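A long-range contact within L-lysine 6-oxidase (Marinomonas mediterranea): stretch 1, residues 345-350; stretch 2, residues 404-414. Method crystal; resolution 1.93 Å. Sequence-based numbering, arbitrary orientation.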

# COMPACT_ATOMS: atom_id res chain seq x y z
N TYR A 345 12.56 42.21 -19.77
CA TYR A 345 11.72 41.04 -19.59
C TYR A 345 12.37 39.92 -18.80
O TYR A 345 11.68 38.89 -18.49
N PHE A 346 13.65 40.07 -18.46
CA PHE A 346 14.34 39.10 -17.58
C PHE A 346 14.07 39.44 -16.15
O PHE A 346 14.07 40.60 -15.77
N ARG A 347 13.78 38.39 -15.35
CA ARG A 347 13.64 38.58 -13.90
C ARG A 347 14.97 38.95 -13.27
O ARG A 347 16.03 38.32 -13.51
N GLN A 348 14.92 40.04 -12.49
CA GLN A 348 16.03 40.37 -11.61
C GLN A 348 16.11 39.27 -10.56
O GLN A 348 15.13 38.53 -10.32
N LEU A 349 17.28 39.16 -9.91
CA LEU A 349 17.47 38.18 -8.84
C LEU A 349 16.87 38.59 -7.52
O LEU A 349 16.99 39.76 -7.17
N ASP A 350 16.25 37.65 -6.80
CA ASP A 350 15.82 37.94 -5.44
C ASP A 350 17.06 38.16 -4.57
O ASP A 350 18.12 37.58 -4.80
N ALA A 404 15.55 32.97 -12.66
CA ALA A 404 16.36 34.11 -13.19
C ALA A 404 17.64 33.49 -13.69
O ALA A 404 18.04 32.36 -13.30
N LEU A 405 18.32 34.25 -14.54
CA LEU A 405 19.70 34.00 -14.82
C LEU A 405 20.54 34.13 -13.54
O LEU A 405 20.08 34.63 -12.47
N ASP A 406 21.79 33.72 -13.62
CA ASP A 406 22.68 34.01 -12.52
C ASP A 406 23.14 35.47 -12.61
O ASP A 406 22.94 36.11 -13.60
N ALA A 407 23.71 35.97 -11.53
CA ALA A 407 23.97 37.39 -11.41
C ALA A 407 24.96 37.88 -12.45
O ALA A 407 24.80 38.97 -12.98
N THR A 408 25.89 37.02 -12.83
CA THR A 408 26.89 37.40 -13.84
C THR A 408 26.32 37.39 -15.25
O THR A 408 26.49 38.35 -16.02
N GLN A 409 25.53 36.34 -15.58
CA GLN A 409 24.86 36.37 -16.84
C GLN A 409 24.02 37.59 -16.97
O GLN A 409 23.96 38.22 -18.01
N LEU A 410 23.30 37.93 -15.92
CA LEU A 410 22.34 39.03 -16.05
C LEU A 410 23.07 40.38 -16.11
O LEU A 410 22.68 41.29 -16.89
N PHE A 411 24.17 40.51 -15.38
CA PHE A 411 24.99 41.71 -15.49
C PHE A 411 25.44 41.94 -16.96
O PHE A 411 25.32 43.01 -17.54
N LEU A 412 25.94 40.89 -17.57
CA LEU A 412 26.38 40.97 -18.93
C LEU A 412 25.27 41.27 -19.90
O LEU A 412 25.42 42.07 -20.83
N LEU A 413 24.09 40.69 -19.67
CA LEU A 413 22.94 41.02 -20.46
C LEU A 413 22.55 42.50 -20.36
O LEU A 413 22.25 43.14 -21.36
N GLY A 414 22.66 43.07 -19.17
CA GLY A 414 22.38 44.48 -18.93
C GLY A 414 23.41 45.38 -19.62
O GLY A 414 23.06 46.48 -20.06

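Stretch 1 has no regular secondary structure, whereas stretch 2 enters a helix at Ala407 that continues past Gly414. Together they bury 442 Å², both sides summed, and no direct hydrogen bond crosses between them, so the contact rests on apolar packing and one bridging water.

Tyr345 takes no part; its side chain is out of reach of stretch 2. Phe346 is the first residue to engage: its CA-to-CB bond points toward the other stretch, and chi1 of -75° (m) with chi2 of 69° sets the ring against Leu405 and Leu413. Leu413 (t, p) lies over one face, its CD2 3.6 Å from the centroid of the Phe346 ring and only 7° off the ring normal, which is the geometry of a CH-pi contact. Leu405 (m, t) approaches obliquely, with Phe346 CD2 to Leu405 CD1 at 3.6 Å; its CA-to-CB bond runs sideways, but the end of the side chain comes nearer. Phe346 CB, at the base of the ring, meets Leu410 CD1 at 4.0 Å.

At Arg347 the backbone does most of the work. The CA-to-CB bond of Arg347 is sideways, and the side chain (m, t, t, chi4 77°) has its guanidinium partners elsewhere in the structure. The CA atoms of Arg347 and Ala404 are 5.3 Å apart, the nearest CA approach at this register, and Arg347 O lies 3.6 Å from Ala404 CB. The same carbonyl accepts from water 1, whose O is 2.7 Å from Arg347 O; that water's O accepts in turn from Leu405 N at 2.9 Å. The bridge thus satisfies both backbone groups.

Gln348 starts away from stretch 2, yet chi1 and chi2, both m, bring its end back, so that Gln348 NE2 lies 3.7 Å from Leu410 CD2. Its carbonyl fares less well: Gln348 O is buried by the contact, 4.1 Å from Ala404 CB, and has no polar partner in the model.

Leu349 (m, p) covers the start of the helix and has the largest covered area of any residue here, 84 Å². Although its CA-to-CB bond is sideways, Leu349 CD1 reaches Leu405 O at 3.4 Å and Leu410 CD2 at 3.7 Å, while Leu349 CD2 packs on Ala407 CB at 3.8 Å. Leu410 (t, p) points toward stretch 1 and so serves several partners. Just before the helix, Asp406 (p), whose CA-to-CB bond points away from stretch 1, caps it: Asp406 OD1 accepts from Gln409 N at 2.9 Å and, weakly, from Thr408 N at 3.0 Å. Asp350 ends the stretch without contact.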

# COMPACT_ATOMS: atom_id res chain seq x y z
CB TYR A 345 11.29 40.52 -20.96
CG TYR A 345 10.13 41.26 -21.62
CD1 TYR A 345 8.94 41.59 -20.89
CD2 TYR A 345 10.17 41.60 -22.96
CE1 TYR A 345 7.84 42.21 -21.54
CE2 TYR A 345 9.08 42.24 -23.60
CZ TYR A 345 7.93 42.49 -22.90
OH TYR A 345 6.91 43.04 -23.50
CB PHE A 346 15.82 39.00 -17.91
CG PHE A 346 16.09 38.22 -19.19
CD1 PHE A 346 15.73 38.71 -20.42
CD2 PHE A 346 16.68 37.00 -19.10
CE1 PHE A 346 15.93 37.97 -21.58
CE2 PHE A 346 16.90 36.22 -20.22
CZ PHE A 346 16.51 36.69 -21.47
CB ARG A 347 13.07 37.36 -13.20
CG ARG A 347 11.73 36.88 -13.72
CD ARG A 347 11.10 35.84 -12.75
NE ARG A 347 9.88 35.41 -13.42
CZ ARG A 347 9.84 34.54 -14.44
NH1 ARG A 347 10.88 33.89 -14.88
NH2 ARG A 347 8.69 34.28 -15.02
CB GLN A 348 15.77 41.76 -11.01
CG GLN A 348 15.80 42.87 -12.05
CD GLN A 348 17.21 43.17 -12.56
OE1 GLN A 348 18.14 43.27 -11.79
NE2 GLN A 348 17.39 43.20 -13.86
CB LEU A 349 18.94 37.84 -8.57
CG LEU A 349 19.58 36.89 -9.61
CD1 LEU A 349 19.72 37.60 -10.95
CD2 LEU A 349 20.95 36.42 -9.13
CB ASP A 350 15.07 36.76 -4.83
CG ASP A 350 13.65 36.65 -5.32
OD1 ASP A 350 13.29 37.43 -6.21
OD2 ASP A 350 12.90 35.75 -4.85
CB ALA A 404 16.69 35.11 -12.07
CB LEU A 405 20.18 35.01 -15.84
CG LEU A 405 19.52 34.98 -17.21
CD1 LEU A 405 20.01 36.10 -18.10
CD2 LEU A 405 19.69 33.67 -17.94
CB ASP A 406 23.83 32.97 -12.34
CG ASP A 406 24.92 33.02 -13.38
OD1 ASP A 406 25.39 34.14 -13.69
OD2 ASP A 406 25.42 31.90 -13.81
CB ALA A 407 24.46 37.73 -10.00
CB THR A 408 28.19 36.59 -13.66
OG1 THR A 408 28.68 36.87 -12.32
CG2 THR A 408 29.24 36.94 -14.74
CB GLN A 409 23.98 35.13 -17.01
CG GLN A 409 24.73 33.83 -17.06
CD GLN A 409 23.77 32.64 -17.09
OE1 GLN A 409 22.93 32.47 -16.18
NE2 GLN A 409 23.85 31.86 -18.16
CB LEU A 410 21.38 38.98 -14.90
CG LEU A 410 20.30 40.03 -14.90
CD1 LEU A 410 19.27 39.77 -16.01
CD2 LEU A 410 19.58 40.17 -13.57
CB PHE A 411 26.23 41.61 -14.61
CG PHE A 411 27.21 42.67 -14.91
CD1 PHE A 411 26.88 43.98 -14.64
CD2 PHE A 411 28.36 42.39 -15.60
CE1 PHE A 411 27.74 45.01 -14.97
CE2 PHE A 411 29.22 43.40 -15.94
CZ PHE A 411 28.92 44.73 -15.64
CB LEU A 412 27.18 39.72 -19.29
CG LEU A 412 28.47 39.42 -18.55
CD1 LEU A 412 29.02 38.03 -18.75
CD2 LEU A 412 29.55 40.38 -19.01
CB LEU A 413 21.74 40.06 -20.16
CG LEU A 413 20.61 40.13 -21.19
CD1 LEU A 413 21.02 39.53 -22.54
CD2 LEU A 413 19.38 39.38 -20.66
O HOH W 1 16.63 36.45 -15.37